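Local coordinates for protein 'Carboxyl esterase 2 (Tuber melanosporum Mel28, PDB 5MIF) that probably hydrolyses carboxylic esters, as an alpha/beta-hydrolase-fold carboxylesterase resembling archaeal enzymes and made by a mycorrhizal truffle fungus, at residues G193-K205 with S257-S269. Sequence-based numbering, arbitrary orientation.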
ATOM      1  N   GLY A 193     -15.751   7.498   5.462  1.00 34.68           N
ATOM      2  CA  GLY A 193     -15.293   7.657   4.097  1.00 35.79           C
ATOM      3  C   GLY A 193     -16.409   8.213   3.246  1.00 34.84           C
ATOM      4  O   GLY A 193     -16.157   9.021   2.353  1.00 36.61           O
ATOM      5  N   GLU A 194     -17.643   7.796   3.535  1.00 36.03           N
ATOM      6  CA  GLU A 194     -18.816   8.413   2.917  1.00 35.54           C
ATOM      7  C   GLU A 194     -18.863   9.888   3.286  1.00 34.61           C
ATOM      8  O   GLU A 194     -19.084  10.744   2.424  1.00 40.56           O
ATOM      9  CB  GLU A 194     -20.110   7.702   3.345  1.00 39.58           C
ATOM     10  CG  GLU A 194     -21.384   8.221   2.669  1.00 40.43           C
ATOM     11  CD  GLU A 194     -22.106   9.294   3.483  1.00 38.19           C
ATOM     12  OE1 GLU A 194     -21.711   9.513   4.638  1.00 37.67           O
ATOM     13  OE2 GLU A 194     -23.079   9.907   2.979  1.00 37.95           O
ATOM     14  N   LEU A 195     -18.633  10.194   4.561  1.00 31.97           N
ATOM     15  CA  LEU A 195     -18.678  11.581   5.013  1.00 34.99           C
ATOM     16  C   LEU A 195     -17.567  12.443   4.385  1.00 35.66           C
ATOM     17  O   LEU A 195     -17.794  13.605   4.006  1.00 34.00           O
ATOM     18  CB  LEU A 195     -18.587  11.638   6.547  1.00 35.10           C
ATOM     19  CG  LEU A 195     -19.832  11.077   7.264  1.00 38.21           C
ATOM     20  CD1 LEU A 195     -19.595  10.907   8.764  1.00 32.40           C
ATOM     21  CD2 LEU A 195     -21.037  11.962   7.000  1.00 32.09           C
ATOM     22  N   SER A 196     -16.361  11.884   4.298  1.00 34.80           N
ATOM     23  CA  SER A 196     -15.226  12.624   3.750  1.00 34.18           C
ATOM     24  C   SER A 196     -15.506  13.009   2.300  1.00 32.43           C
ATOM     25  O   SER A 196     -15.405  14.177   1.919  1.00 34.14           O
ATOM     26  CB  SER A 196     -13.932  11.797   3.855  1.00 35.56           C
ATOM     27  OG  SER A 196     -12.792  12.571   3.485  1.00 35.72           O
ATOM     28  N   SER A 197     -15.894  12.025   1.500  1.00 34.53           N
ATOM     29  CA  SER A 197     -16.150  12.277   0.088  1.00 36.77           C
ATOM     30  C   SER A 197     -17.405  13.132  -0.090  1.00 38.51           C
ATOM     31  O   SER A 197     -17.504  13.888  -1.058  1.00 36.14           O
ATOM     32  CB  SER A 197     -16.291  10.963  -0.681  1.00 33.11           C
ATOM     33  OG  SER A 197     -17.304  10.178  -0.092  1.00 40.83           O
ATOM     34  N   SER A 198     -18.356  13.025   0.848  1.00 36.83           N
ATOM     35  CA  SER A 198     -19.542  13.881   0.812  1.00 33.97           C
ATOM     36  C   SER A 198     -19.202  15.343   1.023  1.00 33.16           C
ATOM     37  O   SER A 198     -19.693  16.211   0.294  1.00 37.07           O
ATOM     38  CB  SER A 198     -20.567  13.437   1.859  1.00 39.32           C
ATOM     39  OG  SER A 198     -21.736  14.237   1.788  1.00 35.31           O
ATOM     40  N   VAL A 199     -18.353  15.610   2.013  1.00 31.14           N
ATOM     41  CA  VAL A 199     -17.918  16.967   2.318  1.00 32.34           C
ATOM     42  C   VAL A 199     -17.070  17.549   1.175  1.00 38.64           C
ATOM     43  O   VAL A 199     -17.161  18.750   0.854  1.00 36.86           O
ATOM     44  CB  VAL A 199     -17.135  16.998   3.650  1.00 35.31           C
ATOM     45  CG1 VAL A 199     -16.472  18.351   3.863  1.00 34.03           C
ATOM     46  CG2 VAL A 199     -18.085  16.675   4.824  1.00 33.98           C
ATOM     47  N   SER A 200     -16.242  16.702   0.562  1.00 36.85           N
ATOM     48  CA  SER A 200     -15.514  17.117  -0.640  1.00 37.47           C
ATOM     49  C   SER A 200     -16.505  17.567  -1.724  1.00 37.43           C
ATOM     50  O   SER A 200     -16.359  18.640  -2.301  1.00 41.36           O
ATOM     51  CB  SER A 200     -14.622  15.978  -1.166  1.00 36.47           C
ATOM     52  OG  SER A 200     -13.482  15.764  -0.330  1.00 36.61           O
ATOM     53  N   LEU A 201     -17.516  16.745  -1.986  1.00 35.34           N
ATOM     54  CA  LEU A 201     -18.511  17.035  -3.009  1.00 38.26           C
ATOM     55  C   LEU A 201     -19.290  18.319  -2.693  1.00 40.18           C
ATOM     56  O   LEU A 201     -19.530  19.138  -3.575  1.00 43.04           O
ATOM     57  CB  LEU A 201     -19.464  15.845  -3.169  1.00 37.16           C
ATOM     58  CG  LEU A 201     -20.615  15.995  -4.167  1.00 39.96           C
ATOM     59  CD1 LEU A 201     -20.078  16.241  -5.560  1.00 44.13           C
ATOM     60  CD2 LEU A 201     -21.493  14.754  -4.142  1.00 40.94           C
ATOM     61  N   LEU A 202     -19.662  18.499  -1.429  1.00 37.87           N
ATOM     62  CA  LEU A 202     -20.371  19.700  -1.007  1.00 38.53           C
ATOM     63  C   LEU A 202     -19.471  20.932  -1.185  1.00 39.50           C
ATOM     64  O   LEU A 202     -19.949  22.017  -1.515  1.00 39.65           O
ATOM     65  CB  LEU A 202     -20.851  19.563   0.456  1.00 36.08           C
ATOM     66  CG  LEU A 202     -21.999  18.580   0.766  1.00 34.97           C
ATOM     67  CD1 LEU A 202     -22.193  18.358   2.272  1.00 35.13           C
ATOM     68  CD2 LEU A 202     -23.320  19.035   0.126  1.00 36.99           C
ATOM     69  N   SER A 203     -18.172  20.782  -0.948  1.00 40.73           N
ATOM     70  CA  SER A 203     -17.249  21.898  -1.163  1.00 40.82           C
ATOM     71  C   SER A 203     -17.217  22.300  -2.640  1.00 42.16           C
ATOM     72  O   SER A 203     -17.152  23.486  -2.977  1.00 43.45           O
ATOM     73  CB  SER A 203     -15.846  21.541  -0.691  1.00 38.56           C
ATOM     74  OG  SER A 203     -15.871  21.128   0.656  1.00 42.06           O
ATOM     75  N   ILE A 204     -17.268  21.300  -3.516  1.00 41.23           N
ATOM     76  CA  ILE A 204     -17.270  21.544  -4.953  1.00 43.08           C
ATOM     77  C   ILE A 204     -18.562  22.266  -5.355  1.00 43.29           C
ATOM     78  O   ILE A 204     -18.516  23.303  -6.007  1.00 42.54           O
ATOM     79  CB  ILE A 204     -17.101  20.228  -5.728  1.00 42.31           C
ATOM     80  CG1 ILE A 204     -15.647  19.748  -5.593  1.00 45.07           C
ATOM     81  CG2 ILE A 204     -17.467  20.413  -7.193  1.00 42.81           C
ATOM     82  CD1 ILE A 204     -15.442  18.275  -5.843  1.00 40.03           C
ATOM     83  N   LYS A 205     -19.703  21.755  -4.900  1.00 45.32           N
ATOM     84  CA  LYS A 205     -20.996  22.401  -5.156  1.00 44.65           C
ATOM     85  C   LYS A 205     -21.118  23.836  -4.647  1.00 45.03           C
ATOM     86  O   LYS A 205     -21.816  24.652  -5.259  1.00 48.81           O
ATOM     87  CB  LYS A 205     -22.126  21.579  -4.537  1.00 43.25           C
ATOM     88  CG  LYS A 205     -22.347  20.258  -5.224  1.00 46.11           C
ATOM     89  CD  LYS A 205     -23.461  19.444  -4.563  1.00 47.92           C
ATOM     90  CE  LYS A 205     -23.718  18.202  -5.386  1.00 49.28           C
ATOM     91  NZ  LYS A 205     -25.156  17.887  -5.582  1.00 50.51           N
ATOM     92  N   SER A 257     -33.217   8.622  -0.713  1.00 48.89           N
ATOM     93  CA  SER A 257     -32.102   9.462  -0.299  1.00 47.26           C
ATOM     94  C   SER A 257     -30.786   8.871  -0.766  1.00 48.24           C
ATOM     95  O   SER A 257     -29.856   9.601  -1.105  1.00 46.32           O
ATOM     96  CB  SER A 257     -32.074   9.624   1.219  1.00 48.64           C
ATOM     97  OG  SER A 257     -33.299  10.129   1.703  1.00 52.37           O
ATOM     98  N   ARG A 258     -30.727   7.543  -0.805  1.00 45.07           N
ATOM     99  CA  ARG A 258     -29.498   6.835  -1.128  1.00 49.12           C
ATOM    100  C   ARG A 258     -29.011   7.082  -2.553  1.00 50.87           C
ATOM    101  O   ARG A 258     -27.845   6.831  -2.865  1.00 50.13           O
ATOM    102  CB  ARG A 258     -29.699   5.343  -0.898  1.00 46.96           C
ATOM    103  CG  ARG A 258     -30.088   5.025   0.527  1.00 47.73           C
ATOM    104  CD  ARG A 258     -30.522   3.595   0.685  1.00 44.61           C
ATOM    105  NE  ARG A 258     -31.212   3.406   1.952  1.00 49.18           N
ATOM    106  CZ  ARG A 258     -31.846   2.295   2.305  1.00 52.26           C
ATOM    107  NH1 ARG A 258     -31.874   1.255   1.485  1.00 49.19           N
ATOM    108  NH2 ARG A 258     -32.455   2.224   3.482  1.00 50.94           N
ATOM    109  N   LEU A 259     -29.894   7.588  -3.408  1.00 47.69           N
ATOM    110  CA  LEU A 259     -29.542   7.838  -4.801  1.00 48.31           C
ATOM    111  C   LEU A 259     -28.897   9.200  -4.984  1.00 48.17           C
ATOM    112  O   LEU A 259     -28.278   9.465  -6.017  1.00 47.43           O
ATOM    113  CB  LEU A 259     -30.781   7.737  -5.695  1.00 50.29           C
ATOM    114  CG  LEU A 259     -31.451   6.363  -5.781  1.00 51.09           C
ATOM    115  CD1 LEU A 259     -32.751   6.462  -6.544  1.00 49.88           C
ATOM    116  CD2 LEU A 259     -30.529   5.335  -6.415  1.00 50.01           C
ATOM    117  N   GLU A 260     -29.044  10.065  -3.984  1.00 45.95           N
ATOM    118  CA  GLU A 260     -28.479  11.407  -4.051  1.00 44.06           C
ATOM    119  C   GLU A 260     -26.961  11.375  -3.968  1.00 45.17           C
ATOM    120  O   GLU A 260     -26.388  10.542  -3.267  1.00 44.87           O
ATOM    121  CB  GLU A 260     -29.046  12.276  -2.933  1.00 45.33           C
ATOM    122  CG  GLU A 260     -30.552  12.476  -3.030  1.00 50.23           C
ATOM    123  CD  GLU A 260     -31.122  13.253  -1.859  1.00 48.84           C
ATOM    124  OE1 GLU A 260     -30.347  13.905  -1.125  1.00 43.89           O
ATOM    125  OE2 GLU A 260     -32.349  13.200  -1.666  1.00 53.96           O
ATOM    126  N   ASP A 261     -26.310  12.272  -4.697  1.00 45.89           N
ATOM    127  CA  ASP A 261     -24.857  12.283  -4.729  1.00 48.05           C
ATOM    128  C   ASP A 261     -24.275  12.666  -3.356  1.00 45.66           C
ATOM    129  O   ASP A 261     -23.228  12.163  -2.974  1.00 42.22           O
ATOM    130  CB  ASP A 261     -24.351  13.219  -5.833  1.00 49.47           C
ATOM    131  CG  ASP A 261     -24.949  14.613  -5.742  1.00 50.21           C
ATOM    132  OD1 ASP A 261     -25.820  14.829  -4.876  1.00 46.75           O
ATOM    133  OD2 ASP A 261     -24.552  15.487  -6.543  1.00 47.51           O
ATOM    134  N   VAL A 262     -24.962  13.526  -2.603  1.00 43.65           N
ATOM    135  CA  VAL A 262     -24.470  13.903  -1.280  1.00 38.68           C
ATOM    136  C   VAL A 262     -24.431  12.685  -0.352  1.00 38.85           C
ATOM    137  O   VAL A 262     -23.496  12.534   0.428  1.00 42.78           O
ATOM    138  CB  VAL A 262     -25.330  15.022  -0.646  1.00 39.08           C
ATOM    139  CG1 VAL A 262     -24.875  15.317   0.793  1.00 35.52           C
ATOM    140  CG2 VAL A 262     -25.257  16.275  -1.501  1.00 38.46           C
ATOM    141  N   ALA A 263     -25.416  11.798  -0.461  1.00 39.81           N
ATOM    142  CA  ALA A 263     -25.418  10.554   0.319  1.00 37.45           C
ATOM    143  C   ALA A 263     -24.417   9.538  -0.226  1.00 40.05           C
ATOM    144  O   ALA A 263     -23.734   8.836   0.528  1.00 40.83           O
ATOM    145  CB  ALA A 263     -26.816   9.936   0.336  1.00 38.32           C
ATOM    146  N   SER A 264     -24.367   9.451  -1.547  1.00 38.33           N
ATOM    147  CA  SER A 264     -23.578   8.445  -2.232  1.00 41.48           C
ATOM    148  C   SER A 264     -22.687   9.108  -3.270  1.00 43.80           C
ATOM    149  O   SER A 264     -23.056   9.191  -4.437  1.00 45.80           O
ATOM    150  CB  SER A 264     -24.503   7.418  -2.886  1.00 41.46           C
ATOM    151  OG  SER A 264     -25.288   6.750  -1.910  1.00 41.93           O
ATOM    152  N   PRO A 265     -21.512   9.601  -2.848  1.00 42.60           N
ATOM    153  CA  PRO A 265     -20.661  10.376  -3.764  1.00 43.71           C
ATOM    154  C   PRO A 265     -20.165   9.564  -4.949  1.00 42.78           C
ATOM    155  O   PRO A 265     -19.715  10.151  -5.935  1.00 45.00           O
ATOM    156  CB  PRO A 265     -19.509  10.831  -2.869  1.00 41.51           C
ATOM    157  CG  PRO A 265     -20.132  10.903  -1.506  1.00 40.80           C
ATOM    158  CD  PRO A 265     -21.042   9.700  -1.457  1.00 40.87           C
ATOM    159  N   GLY A 266     -20.241   8.239  -4.845  1.00 43.44           N
ATOM    160  CA  GLY A 266     -19.975   7.363  -5.970  1.00 44.29           C
ATOM    161  C   GLY A 266     -20.911   7.594  -7.150  1.00 49.17           C
ATOM    162  O   GLY A 266     -20.620   7.173  -8.272  1.00 46.08           O
ATOM    163  N   ARG A 267     -22.044   8.247  -6.885  1.00 45.52           N
ATOM    164  CA  ARG A 267     -23.056   8.513  -7.900  1.00 44.89           C
ATOM    165  C   ARG A 267     -23.036   9.964  -8.352  1.00 46.89           C
ATOM    166  O   ARG A 267     -23.934  10.407  -9.070  1.00 43.40           O
ATOM    167  CB  ARG A 267     -24.449   8.161  -7.365  1.00 45.29           C
ATOM    168  CG  ARG A 267     -24.553   6.747  -6.818  1.00 49.03           C
ATOM    169  CD  ARG A 267     -25.944   6.458  -6.268  1.00 54.59           C
ATOM    170  NE  ARG A 267     -26.863   6.146  -7.355  1.00 61.14           N
ATOM    171  CZ  ARG A 267     -26.963   4.956  -7.939  1.00 62.86           C
ATOM    172  NH1 ARG A 267     -26.219   3.937  -7.521  1.00 59.00           N
ATOM    173  NH2 ARG A 267     -27.820   4.789  -8.936  1.00 60.27           N
ATOM    174  N   ALA A 268     -22.016  10.708  -7.938  1.00 43.22           N
ATOM    175  CA  ALA A 268     -21.922  12.104  -8.325  1.00 46.43           C
ATOM    176  C   ALA A 268     -21.644  12.198  -9.820  1.00 45.91           C
ATOM    177  O   ALA A 268     -21.286  11.205 -10.452  1.00 46.39           O
ATOM    178  CB  ALA A 268     -20.845  12.817  -7.521  1.00 46.30           C
ATOM    179  N   SER A 269     -21.827  13.383 -10.387  1.00 46.19           N
ATOM    180  CA  SER A 269     -21.588  13.577 -11.811  1.00 50.86           C
ATOM    181  C   SER A 269     -20.097  13.563 -12.148  1.00 51.47           C
ATOM    182  O   SER A 269     -19.248  13.835 -11.286  1.00 50.72           O
ATOM    183  CB  SER A 269     -22.197  14.891 -12.283  1.00 45.31           C
ATOM    184  OG  SER A 269     -21.420  15.988 -11.835  1.00 50.93           O
TER
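Lys205 and Asp261 approach from opposite directions and close one end of the contact with a salt bridge, NZ to OD2 at 2.7 Å, the carboxylate being met on its syn side, 19° out of its plane. A lysine suits the exposed end of this helix face, because its long chain lets the ammonium reach the loop. Replacing Asp261 by an alanine removes the carboxylate, and the lysine would probably lose its charge partner and be free to turn. One turn back, Leu201 can be followed outward: CB points at the loop, and CG, anti to the backbone N (chi1 178°), directs the fork into it. There CD1 rests 4.0 Å from Ala268 CB, while CD2 touches Asp261 O at 3.3 Å and also meets Asp261 CB and Ala268 CB. The side chains of Leu202 and Val262, both branched and apolar, cross at about a right angle, CD2 of the leucine 3.7 Å from CG2 of the valine. Small, polar Ser198 donates a hydrogen bond from OG to Val262 O (2.8 Å), tilted 20° from the carbonyl plane. Pro265, a compact, rigid ring, fits against the helix backbone, CB and CG against Ser197 and CG also close to Ser198 N. At the other end the bent chain of Glu194 carries OE2 to within 2.8 Å of Ala263 O; a carboxylate suits this place because OE1 accepts from Trp120 NE1 and OE2 from Asn160 ND2. The loop thus packs on helix 191-206, which begins just after the probable catalytic serine of a nucleophile elbow, as in alpha/beta hydrolases.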